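Local coordinates for protein GTN Reductase (Agrobacterium tumefaciens, PDB 5N6G) that probably works as an FMN-dependent ene-reductase of the Old Yellow Enzyme family, reducing activated carbon-carbon double bonds, and binds 2-phenylacrylic acid next to its flavin, at residues A179-L184 with R230-T235; R209-V214 with E254-R259; V101-H106 with S120-K125. All coordinates share one frame; numbering follows the deposited sequence.

Contact 1: A179-L184 with R230-T235; sequences AANGYL and RLSPVT. With 8OZ (2-Phenylacrylic acid), chain C; FMN (flavin mononucleotide), chain B.
The guanidinium of R230 and the carboxamide of N181 approach each other beside the flavin and the bound 2-phenylacrylic acid. FMN O2 and C1' lie at the guanidinium edge, near its plane, and N181 ND2 comes in obliquely. NH1 donates to FMN O2 at 2.8 Å and makes a weak bond to the ribityl O2'. NH2 donates to O3' at 3.1 Å. The R230 chain bends at chi3 (-144°), which turns both terminal nitrogens to the cofactor. The Y183 ring presents its edge to the carboxylate of the acid, with Y183 CE2 3.4 Å from ligand atom O. W99 and H178 each pack edge-to-face with this ring, and its OH bonds to Y65. The same ligand oxygen O accepts from N181 ND2 at 2.8 Å, with an N-H...O angle of 161°. H178 NE2 also bonds the acid. This His/Asn pair is the substrate-binding pair familiar in Old Yellow Enzymes. H178 closes strand 174-178, the fourth of the (beta/alpha)8 barrel, and N181 follows in the loop after it. R230 belongs to the fifth strand, 227-231. The type I' turn A180-Y183 gives N181 and G182 positive phi. It also places N181 N on S232 OG at 2.8 Å, in a nearly straight bond (170°). S232 OG has a second partner, E186. A180 CB packs against S232 OG at 3.2 Å. Nearer the strands, A179 N makes a weak bond to R230 O. One water bridges the backbones, donating to A179 O at 2.7 Å and accepting from S232 N. T235 CG2 lies 3.8 Å from N181 OD1, and the two side chains cross at about a right angle. T271 OG1 bonds N181 OD1, the other end of the carboxamide from the ligand-bound ND2, and also T235 OG1.

Contact 2: R209-V214 with E254-R259; sequences RFLLEV and EQLGKR
L212 is the side chain that carries most of this contact, reaching from helix 204-222 to Q255, L256 and R259. Its CB lies 4.0 Å from R259 NH2. CG stands anti to the carbonyl carbon (chi1 -66°), and its two methyls part from there. CD1 packs on the aliphatic base of Q255, with Q255 CB at 3.7 Å. CD2 is shared by three neighbours. It touches L256 CD2 at 3.8 Å, lies close to Q255 CB, and sits over the centre of one face of the R259 guanidinium, 3.9 Å above its plane. L211 adds its own CD2, which meets L256 CD2 at 4.0 Å with the side chains crossing at about a right angle. The contact joins two neighbouring helices of the outer layer of the (beta/alpha)8 barrel, 204-222 and 245-256, which come before and after strand 227-231. L211 and L256 both reach I229 of that strand, so the apolar layer runs inward to the barrel wall. R259 lies beyond helix 245-256, at the end of a type I turn from L256 to R259. Its arm folds back over the helix end. NH1 donates to Q255 O at 3.0 Å (158°). It approaches from above the carbonyl plane, while K258 N binds the same oxygen from the opposite face. Two bonds thus grip Q255 O, which lies in the guanidinium plane. NE makes a salt bridge to D216, one turn further along helix 204-222. Together these partners fix the flat group so that its face lies against L212. The Q255 chain bends at chi2, carrying its amide away from the leucines. There its OE1 takes a bond from K258 NZ at 3.0 Å.

Contact 3: V101-H106 with S120-K125; sequences VGRISH and SAITAK
I122 O receives the main polar bond from R103 here. R103 NH1 donates to it at 2.9 Å, with an N-H...O angle of 161°. The oxygen lies close to the guanidinium plane, but the donor stands above the carbonyl plane of I122, 58° out of it. I122 CG2 adds a looser touch to NH1. At T123 the CB is directed away from the first segment, and the backbone carbonyl makes the contact. A water accepts from R103 NH1 at 2.9 Å and donates to T123 O at the same distance of 2.9 Å. NH1 therefore serves one carbonyl directly and the next through water. A124 comes next and turns its methyl to the other segment. Its CB lies over the centre of the guanidinium face, 3.6 Å above the plane. The same CB meets I104 CD1 at 3.4 Å, tighter than usual for two carbons. A second water donates to R103 O at 2.8 Å and accepts from A124 N, linking the backbones. R103 can span the gap because CG stands between the backbone N and the carbonyl carbon (chi1 71°) and the chain then runs straight to NE. Its NH2 adds a weak bond to N238 O. R103 starts from a type II' turn, V101-I104, with G102 at its positive-phi corner. Both segments lie in the long insertion after strand 94-99, the third of the barrel, with the short strand 117-118 between them. Q187 of helix 184-189 holds the turn through V101 O and R103 N. Beyond A124, K125 N bonds to D239, and the chain then enters strand 127-131. H106, on the first segment, packs against T128 and I130 of that same strand.

How the contacts relate
The three contacts lie in one (beta/alpha)8 barrel. Contact 3 closes before contact 1 opens along the chain, while contacts 1 and 2 alternate their segments. The centres of contacts 1 and 2 are about 15 Å apart. Strand 227-231, which supplies R230 and L231 to contact 1, runs in the chain between the two helices of contact 2. L231 meets L211 and L256, and L184 packs on F210. Contact 1 lies at the flavin and the bound acid, contact 2 on the outer helix layer. The centre of contact 3 is about 14 Å from that of contact 1. Y183 and L184 touch residues 101-104, so this part of the insertion packs beside the loop that holds N181 and Y183 of the substrate pocket. Contacts 2 and 3 do not touch; their centres are about 24 Å apart.

Contact 1: A179-L184 with R230-T235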
loop_
_atom_site.group_PDB
_atom_site.type_symbol
_atom_site.label_atom_id
_atom_site.label_comp_id
_atom_site.label_asym_id
_atom_site.label_seq_id
_atom_site.Cartn_x
_atom_site.Cartn_y
_atom_site.Cartn_z
ATOM N N ALA A 179 -3.331 -0.444 -4.537
ATOM C CA ALA A 179 -4.019 0.063 -5.716
ATOM C C ALA A 179 -3.955 1.578 -5.739
ATOM O O ALA A 179 -4.883 2.253 -6.207
ATOM C CB ALA A 179 -5.464 -0.417 -5.763
ATOM N N ALA A 180 -2.836 2.116 -5.268
ATOM C CA ALA A 180 -2.658 3.523 -5.011
ATOM C C ALA A 180 -1.359 4.024 -5.656
ATOM O O ALA A 180 -0.618 3.276 -6.298
ATOM C CB ALA A 180 -2.667 3.797 -3.492
ATOM N N ASN A 181 -1.152 5.323 -5.532
ATOM C CA ASN A 181 0.104 6.025 -5.803
ATOM C C ASN A 181 0.712 5.722 -7.170
ATOM O O ASN A 181 1.931 5.694 -7.325
ATOM C CB ASN A 181 1.111 5.750 -4.698
ATOM C CG ASN A 181 0.602 6.215 -3.357
ATOM O OD1 ASN A 181 -0.180 7.164 -3.280
ATOM N ND2 ASN A 181 1.031 5.565 -2.303
ATOM N N GLY A 182 -0.133 5.630 -8.190
ATOM C CA GLY A 182 0.378 5.561 -9.559
ATOM C C GLY A 182 0.996 4.247 -9.980
ATOM O O GLY A 182 1.677 4.225 -11.006
ATOM N N TYR A 183 0.812 3.171 -9.226
ATOM C CA TYR A 183 1.391 1.884 -9.590
ATOM C C TYR A 183 0.433 1.128 -10.514
ATOM O O TYR A 183 -0.446 1.728 -11.132
ATOM C CB TYR A 183 1.822 1.140 -8.330
ATOM C CG TYR A 183 2.973 1.899 -7.677
ATOM C CD1 TYR A 183 4.200 1.997 -8.303
ATOM C CD2 TYR A 183 2.814 2.558 -6.463
ATOM C CE1 TYR A 183 5.264 2.685 -7.721
ATOM C CE2 TYR A 183 3.872 3.271 -5.888
ATOM C CZ TYR A 183 5.087 3.311 -6.516
ATOM O OH TYR A 183 6.139 3.998 -5.962
ATOM N N LEU A 184 0.658 -0.169 -10.715
ATOM C CA LEU A 184 0.034 -0.853 -11.859
ATOM C C LEU A 184 -1.485 -0.706 -11.866
ATOM O O LEU A 184 -2.074 -0.424 -12.915
ATOM C CB LEU A 184 0.406 -2.331 -11.878
ATOM C CG LEU A 184 -0.168 -3.116 -13.073
ATOM C CD1 LEU A 184 0.445 -2.650 -14.376
ATOM C CD2 LEU A 184 0.021 -4.636 -12.879
ATOM N N ARG A 230 -5.762 -0.426 -0.763
ATOM C CA ARG A 230 -5.414 0.979 -0.590
ATOM C C ARG A 230 -5.721 1.753 -1.869
ATOM O O ARG A 230 -5.307 1.345 -2.957
ATOM C CB ARG A 230 -3.935 1.138 -0.226
ATOM C CG ARG A 230 -3.626 2.552 0.239
ATOM C CD ARG A 230 -2.232 2.723 0.765
ATOM N NE ARG A 230 -2.229 3.657 1.885
ATOM C CZ ARG A 230 -1.235 4.479 2.205
ATOM N NH1 ARG A 230 -0.163 4.568 1.456
ATOM N NH2 ARG A 230 -1.342 5.227 3.289
ATOM N N LEU A 231 -6.370 2.903 -1.729
ATOM C CA LEU A 231 -6.795 3.743 -2.842
ATOM C C LEU A 231 -6.347 5.176 -2.589
ATOM O O LEU A 231 -6.248 5.612 -1.441
ATOM C CB LEU A 231 -8.331 3.714 -3.023
ATOM C CG LEU A 231 -8.932 2.333 -3.231
ATOM C CD1 LEU A 231 -10.470 2.438 -3.091
ATOM C CD2 LEU A 231 -8.492 1.800 -4.593
ATOM N N SER A 232 -6.102 5.927 -3.660
ATOM C CA SER A 232 -5.596 7.292 -3.548
ATOM C C SER A 232 -6.176 8.098 -4.710
ATOM O O SER A 232 -5.534 8.264 -5.762
ATOM C CB SER A 232 -4.063 7.326 -3.545
ATOM O OG SER A 232 -3.520 6.623 -4.663
ATOM N N PRO A 233 -7.404 8.608 -4.554
ATOM C CA PRO A 233 -8.145 9.151 -5.713
ATOM C C PRO A 233 -7.487 10.315 -6.438
ATOM O O PRO A 233 -7.697 10.455 -7.649
ATOM C CB PRO A 233 -9.481 9.586 -5.087
ATOM C CG PRO A 233 -9.652 8.715 -3.902
ATOM C CD PRO A 233 -8.274 8.417 -3.380
ATOM N N VAL A 234 -6.733 11.184 -5.767
ATOM C CA VAL A 234 -6.268 12.403 -6.417
ATOM C C VAL A 234 -4.762 12.538 -6.446
ATOM O O VAL A 234 -4.260 13.558 -6.916
ATOM C CB VAL A 234 -6.882 13.663 -5.768
ATOM C CG1 VAL A 234 -8.399 13.634 -5.848
ATOM C CG2 VAL A 234 -6.444 13.816 -4.332
ATOM N N THR A 235 -4.028 11.565 -5.975
ATOM C CA THR A 235 -2.616 11.799 -5.771
ATOM C C THR A 235 -1.882 11.966 -7.102
ATOM O O THR A 235 -2.179 11.262 -8.067
ATOM C CB THR A 235 -1.989 10.668 -4.988
ATOM O OG1 THR A 235 -0.633 11.038 -4.723
ATOM C CG2 THR A 235 -2.024 9.378 -5.752
HETATM C C4 8OZ C . 8.223 6.085 -1.402
HETATM C C5 8OZ C . 9.337 5.588 -2.038
HETATM C C6 8OZ C . 9.222 4.484 -2.853
HETATM C C7 8OZ C . 7.996 3.865 -3.021
HETATM C C8 8OZ C . 4.314 4.398 -2.656
HETATM C C 8OZ C . 5.543 2.290 -2.399
HETATM O O 8OZ C . 3.238 3.855 -2.582
HETATM C C1 8OZ C . 5.576 3.613 -2.458
HETATM C C2 8OZ C . 6.869 4.347 -2.369
HETATM C C3 8OZ C . 6.991 5.477 -1.566
HETATM O O1 8OZ C . 4.440 5.674 -2.930
HETATM N N1 FMN B . 2.628 4.300 0.526
HETATM C C2 FMN B . 2.311 3.028 0.117
HETATM O O2 FMN B . 1.148 2.717 -0.225
HETATM N N3 FMN B . 3.288 2.056 0.110
HETATM C C4 FMN B . 4.616 2.241 0.444
HETATM O O4 FMN B . 5.401 1.292 0.449
HETATM C C4A FMN B . 4.949 3.591 0.843
HETATM N N5 FMN B . 6.181 3.842 1.208
HETATM C C5A FMN B . 6.449 5.091 1.740
HETATM C C6 FMN B . 7.723 5.337 2.239
HETATM C C7 FMN B . 8.015 6.529 2.887
HETATM C C7M FMN B . 9.404 6.736 3.440
HETATM C C8 FMN B . 7.025 7.507 3.033
HETATM C C8M FMN B . 7.290 8.782 3.784
HETATM C C9 FMN B . 5.753 7.277 2.515
HETATM C C9A FMN B . 5.460 6.071 1.878
HETATM N N10 FMN B . 4.152 5.764 1.445
HETATM C C10 FMN B . 3.870 4.543 0.896
HETATM C "C1'" FMN B . 3.070 6.706 1.766
HETATM C "C2'" FMN B . 2.639 6.564 3.220
HETATM O "O2'" FMN B . 2.042 5.282 3.448
HETATM C "C3'" FMN B . 1.659 7.649 3.667
HETATM O "O3'" FMN B . 0.527 7.655 2.800
HETATM C "C4'" FMN B . 2.264 9.052 3.680
HETATM O "O4'" FMN B . 3.481 9.059 4.429
HETATM C "C5'" FMN B . 1.294 10.091 4.211
HETATM O "O5'" FMN B . 0.954 9.808 5.583
HETATM P P FMN B . 1.550 10.613 6.862
HETATM O O1P FMN B . 1.086 12.043 6.691
HETATM O O2P FMN B . 3.061 10.507 6.736
HETATM O O3P FMN B . 0.979 9.912 8.040
HETATM O O HOH W 1 -6.017 4.649 -6.261
#

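Contact 2: R209-V214 with E254-R259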
loop_
_atom_site.group_PDB
_atom_site.type_symbol
_atom_site.label_atom_id
_atom_site.label_comp_id
_atom_site.label_asym_id
_atom_site.label_seq_id
_atom_site.Cartn_x
_atom_site.Cartn_y
_atom_site.Cartn_z
ATOM N N ARG A 209 -11.859 -2.668 -14.344
ATOM C CA ARG A 209 -11.954 -4.117 -14.505
ATOM C C ARG A 209 -10.757 -4.828 -13.899
ATOM O O ARG A 209 -10.919 -5.831 -13.197
ATOM C CB ARG A 209 -12.063 -4.463 -15.987
ATOM C CG ARG A 209 -12.253 -5.947 -16.263
ATOM C CD ARG A 209 -12.386 -6.221 -17.770
ATOM N NE ARG A 209 -13.401 -5.369 -18.389
ATOM C CZ ARG A 209 -14.708 -5.518 -18.224
ATOM N NH1 ARG A 209 -15.179 -6.485 -17.453
ATOM N NH2 ARG A 209 -15.545 -4.674 -18.804
ATOM N N PHE A 210 -9.545 -4.338 -14.179
ATOM C CA PHE A 210 -8.351 -4.998 -13.638
ATOM C C PHE A 210 -8.341 -4.962 -12.112
ATOM O O PHE A 210 -8.072 -5.986 -11.463
ATOM C CB PHE A 210 -7.083 -4.359 -14.212
ATOM C CG PHE A 210 -5.813 -5.017 -13.739
ATOM C CD1 PHE A 210 -5.517 -6.333 -14.101
ATOM C CD2 PHE A 210 -4.923 -4.332 -12.934
ATOM C CE1 PHE A 210 -4.343 -6.939 -13.669
ATOM C CE2 PHE A 210 -3.750 -4.925 -12.503
ATOM C CZ PHE A 210 -3.462 -6.213 -12.855
ATOM N N LEU A 211 -8.599 -3.796 -11.520
ATOM C CA LEU A 211 -8.656 -3.701 -10.059
ATOM C C LEU A 211 -9.581 -4.767 -9.501
ATOM O O LEU A 211 -9.245 -5.471 -8.537
ATOM C CB LEU A 211 -9.116 -2.304 -9.644
ATOM C CG LEU A 211 -9.180 -2.006 -8.135
ATOM C CD1 LEU A 211 -9.087 -0.516 -7.887
ATOM C CD2 LEU A 211 -10.446 -2.523 -7.473
ATOM N N LEU A 212 -10.774 -4.893 -10.077
ATOM C CA LEU A 212 -11.752 -5.801 -9.500
ATOM C C LEU A 212 -11.381 -7.254 -9.765
ATOM O O LEU A 212 -11.657 -8.121 -8.934
ATOM C CB LEU A 212 -13.147 -5.463 -10.018
ATOM C CG LEU A 212 -13.655 -4.100 -9.570
ATOM C CD1 LEU A 212 -14.934 -3.764 -10.327
ATOM C CD2 LEU A 212 -13.940 -4.056 -8.078
ATOM N N GLU A 213 -10.678 -7.532 -10.864
ATOM C CA GLU A 213 -10.183 -8.888 -11.089
ATOM C C GLU A 213 -9.093 -9.249 -10.092
ATOM O O GLU A 213 -9.040 -10.399 -9.631
ATOM C CB GLU A 213 -9.673 -9.044 -12.529
ATOM C CG GLU A 213 -10.800 -9.136 -13.539
ATOM C CD GLU A 213 -10.344 -9.166 -14.987
ATOM O OE1 GLU A 213 -9.181 -8.834 -15.277
ATOM O OE2 GLU A 213 -11.177 -9.523 -15.851
ATOM N N VAL A 214 -8.223 -8.284 -9.753
ATOM C CA VAL A 214 -7.209 -8.517 -8.726
ATOM C C VAL A 214 -7.883 -8.799 -7.393
ATOM O O VAL A 214 -7.548 -9.766 -6.707
ATOM C CB VAL A 214 -6.235 -7.325 -8.626
ATOM C CG1 VAL A 214 -5.312 -7.488 -7.422
ATOM C CG2 VAL A 214 -5.432 -7.168 -9.918
ATOM N N GLU A 254 -18.318 1.422 -4.965
ATOM C CA GLU A 254 -19.614 0.772 -5.053
ATOM C C GLU A 254 -19.437 -0.715 -5.338
ATOM O O GLU A 254 -20.100 -1.558 -4.733
ATOM C CB GLU A 254 -20.447 1.446 -6.140
ATOM C CG GLU A 254 -21.790 0.835 -6.359
ATOM C CD GLU A 254 -22.333 1.093 -7.756
ATOM O OE1 GLU A 254 -21.750 1.924 -8.493
ATOM O OE2 GLU A 254 -23.335 0.443 -8.123
ATOM N N GLN A 255 -18.532 -1.046 -6.253
ATOM C CA GLN A 255 -18.290 -2.447 -6.552
ATOM C C GLN A 255 -17.597 -3.151 -5.398
ATOM O O GLN A 255 -17.921 -4.301 -5.090
ATOM C CB GLN A 255 -17.464 -2.585 -7.829
ATOM C CG GLN A 255 -18.084 -1.932 -9.041
ATOM C CD GLN A 255 -19.587 -2.070 -9.133
ATOM O OE1 GLN A 255 -20.125 -3.167 -9.110
ATOM N NE2 GLN A 255 -20.276 -0.943 -9.236
ATOM N N LEU A 256 -16.641 -2.476 -4.731
ATOM C CA LEU A 256 -15.971 -3.080 -3.582
ATOM C C LEU A 256 -16.934 -3.304 -2.426
ATOM O O LEU A 256 -16.747 -4.231 -1.635
ATOM C CB LEU A 256 -14.793 -2.211 -3.139
ATOM C CG LEU A 256 -13.656 -2.122 -4.155
ATOM C CD1 LEU A 256 -12.618 -1.124 -3.640
ATOM C CD2 LEU A 256 -12.970 -3.423 -4.441
ATOM N N GLY A 257 -17.973 -2.471 -2.322
ATOM C CA GLY A 257 -18.979 -2.634 -1.288
ATOM C C GLY A 257 -19.762 -3.917 -1.388
ATOM O O GLY A 257 -20.433 -4.313 -0.429
ATOM N N LYS A 258 -19.702 -4.573 -2.540
ATOM C CA LYS A 258 -20.394 -5.827 -2.783
ATOM C C LYS A 258 -19.566 -7.045 -2.407
ATOM O O LYS A 258 -20.109 -8.169 -2.423
ATOM C CB LYS A 258 -20.766 -5.919 -4.257
ATOM C CG LYS A 258 -21.740 -4.853 -4.744
ATOM C CD LYS A 258 -21.821 -4.879 -6.246
ATOM C CE LYS A 258 -22.794 -3.834 -6.765
ATOM N NZ LYS A 258 -22.855 -3.919 -8.255
ATOM N N ARG A 259 -18.305 -6.851 -2.024
ATOM C CA ARG A 259 -17.329 -7.942 -1.952
ATOM C C ARG A 259 -16.874 -8.344 -0.546
ATOM O O ARG A 259 -15.938 -9.139 -0.426
ATOM C CB ARG A 259 -16.133 -7.582 -2.824
ATOM C CG ARG A 259 -16.508 -7.725 -4.312
ATOM C CD ARG A 259 -15.652 -6.929 -5.199
ATOM N NE ARG A 259 -15.625 -7.450 -6.562
ATOM C CZ ARG A 259 -16.440 -7.077 -7.549
ATOM N NH1 ARG A 259 -17.404 -6.179 -7.362
ATOM N NH2 ARG A 259 -16.269 -7.599 -8.756
#

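Contact 3: V101-H106 with S120-K125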
loop_
_atom_site.group_PDB
_atom_site.type_symbol
_atom_site.label_atom_id
_atom_site.label_comp_id
_atom_site.label_asym_id
_atom_site.label_seq_id
_atom_site.Cartn_x
_atom_site.Cartn_y
_atom_site.Cartn_z
ATOM N N VAL A 101 4.459 -2.618 -9.368
ATOM C CA VAL A 101 4.748 -1.231 -9.727
ATOM C C VAL A 101 4.363 -0.846 -11.144
ATOM O O VAL A 101 4.349 0.353 -11.457
ATOM C CB VAL A 101 6.239 -0.892 -9.598
ATOM C CG1 VAL A 101 6.668 -1.072 -8.160
ATOM C CG2 VAL A 101 7.093 -1.739 -10.531
ATOM N N GLY A 102 4.076 -1.807 -12.011
ATOM C CA GLY A 102 3.842 -1.479 -13.408
ATOM C C GLY A 102 4.986 -0.703 -14.020
ATOM O O GLY A 102 6.149 -1.106 -13.957
ATOM N N ARG A 103 4.668 0.438 -14.644
ATOM C CA ARG A 103 5.678 1.181 -15.388
ATOM C C ARG A 103 6.752 1.841 -14.519
ATOM O O ARG A 103 7.730 2.353 -15.077
ATOM C CB ARG A 103 5.017 2.259 -16.242
ATOM C CG ARG A 103 4.435 3.423 -15.447
ATOM C CD ARG A 103 3.734 4.394 -16.392
ATOM N NE ARG A 103 3.239 5.574 -15.681
ATOM C CZ ARG A 103 3.019 6.752 -16.253
ATOM N NH1 ARG A 103 3.212 6.956 -17.553
ATOM N NH2 ARG A 103 2.589 7.767 -15.508
ATOM N N ILE A 104 6.588 1.858 -13.200
ATOM C CA ILE A 104 7.525 2.574 -12.319
ATOM C C ILE A 104 8.617 1.582 -11.942
ATOM O O ILE A 104 8.659 1.034 -10.839
ATOM C CB ILE A 104 6.815 3.160 -11.103
ATOM C CG1 ILE A 104 5.608 4.007 -11.539
ATOM C CG2 ILE A 104 7.769 3.985 -10.299
ATOM C CD1 ILE A 104 5.952 5.214 -12.420
ATOM N N SER A 105 9.529 1.346 -12.883
ATOM C CA SER A 105 10.597 0.374 -12.686
ATOM C C SER A 105 11.732 0.680 -13.662
ATOM O O SER A 105 11.714 1.677 -14.387
ATOM C CB SER A 105 10.055 -1.049 -12.846
ATOM O OG SER A 105 11.001 -2.059 -12.489
ATOM N N HIS A 106 12.737 -0.187 -13.647
ATOM C CA HIS A 106 13.929 -0.040 -14.461
ATOM C C HIS A 106 14.288 -1.410 -15.010
ATOM O O HIS A 106 14.028 -2.424 -14.367
ATOM C CB HIS A 106 15.080 0.532 -13.625
ATOM C CG HIS A 106 16.279 0.930 -14.428
ATOM N ND1 HIS A 106 17.358 0.089 -14.602
ATOM C CD2 HIS A 106 16.588 2.082 -15.075
ATOM C CE1 HIS A 106 18.265 0.695 -15.345
ATOM N NE2 HIS A 106 17.829 1.910 -15.630
ATOM N N SER A 120 -0.495 0.719 -20.936
ATOM C CA SER A 120 -0.126 1.392 -22.167
ATOM C C SER A 120 1.337 1.791 -22.090
ATOM O O SER A 120 1.870 2.041 -21.000
ATOM C CB SER A 120 -0.969 2.652 -22.415
ATOM O OG SER A 120 -2.340 2.321 -22.560
ATOM N N ALA A 121 1.962 1.896 -23.254
ATOM C CA ALA A 121 3.407 2.127 -23.340
ATOM C C ALA A 121 3.673 3.635 -23.296
ATOM O O ALA A 121 4.029 4.271 -24.289
ATOM C CB ALA A 121 3.974 1.490 -24.605
ATOM N N ILE A 122 3.465 4.197 -22.104
ATOM C CA ILE A 122 3.716 5.613 -21.818
ATOM C C ILE A 122 4.717 5.671 -20.666
ATOM O O ILE A 122 4.402 5.247 -19.547
ATOM C CB ILE A 122 2.431 6.366 -21.455
ATOM C CG1 ILE A 122 1.396 6.206 -22.570
ATOM C CG2 ILE A 122 2.751 7.852 -21.250
ATOM C CD1 ILE A 122 0.001 6.641 -22.146
ATOM N N THR A 123 5.918 6.172 -20.954
ATOM C CA THR A 123 6.970 6.261 -19.953
ATOM C C THR A 123 6.606 7.287 -18.881
ATOM O O THR A 123 6.113 8.377 -19.187
ATOM C CB THR A 123 8.294 6.650 -20.608
ATOM O OG1 THR A 123 8.610 5.733 -21.669
ATOM C CG2 THR A 123 9.431 6.630 -19.578
ATOM N N ALA A 124 6.865 6.934 -17.625
ATOM C CA ALA A 124 6.663 7.870 -16.519
ATOM C C ALA A 124 7.857 8.790 -16.369
ATOM O O ALA A 124 9.006 8.359 -16.501
ATOM C CB ALA A 124 6.467 7.121 -15.208
ATOM N N LYS A 125 7.577 10.067 -16.079
ATOM C CA LYS A 125 8.608 11.001 -15.644
ATOM C C LYS A 125 8.754 10.794 -14.143
ATOM O O LYS A 125 8.217 11.526 -13.312
ATOM C CB LYS A 125 8.256 12.435 -16.003
ATOM C CG LYS A 125 9.424 13.397 -15.742
ATOM C CD LYS A 125 9.206 14.738 -16.437
ATOM C CE LYS A 125 10.142 15.808 -15.889
ATOM N NZ LYS A 125 9.445 16.714 -14.926
HETATM O O HOH W 2 8.393 4.468 -16.808
HETATM O O HOH W 3 3.837 9.768 -18.181
#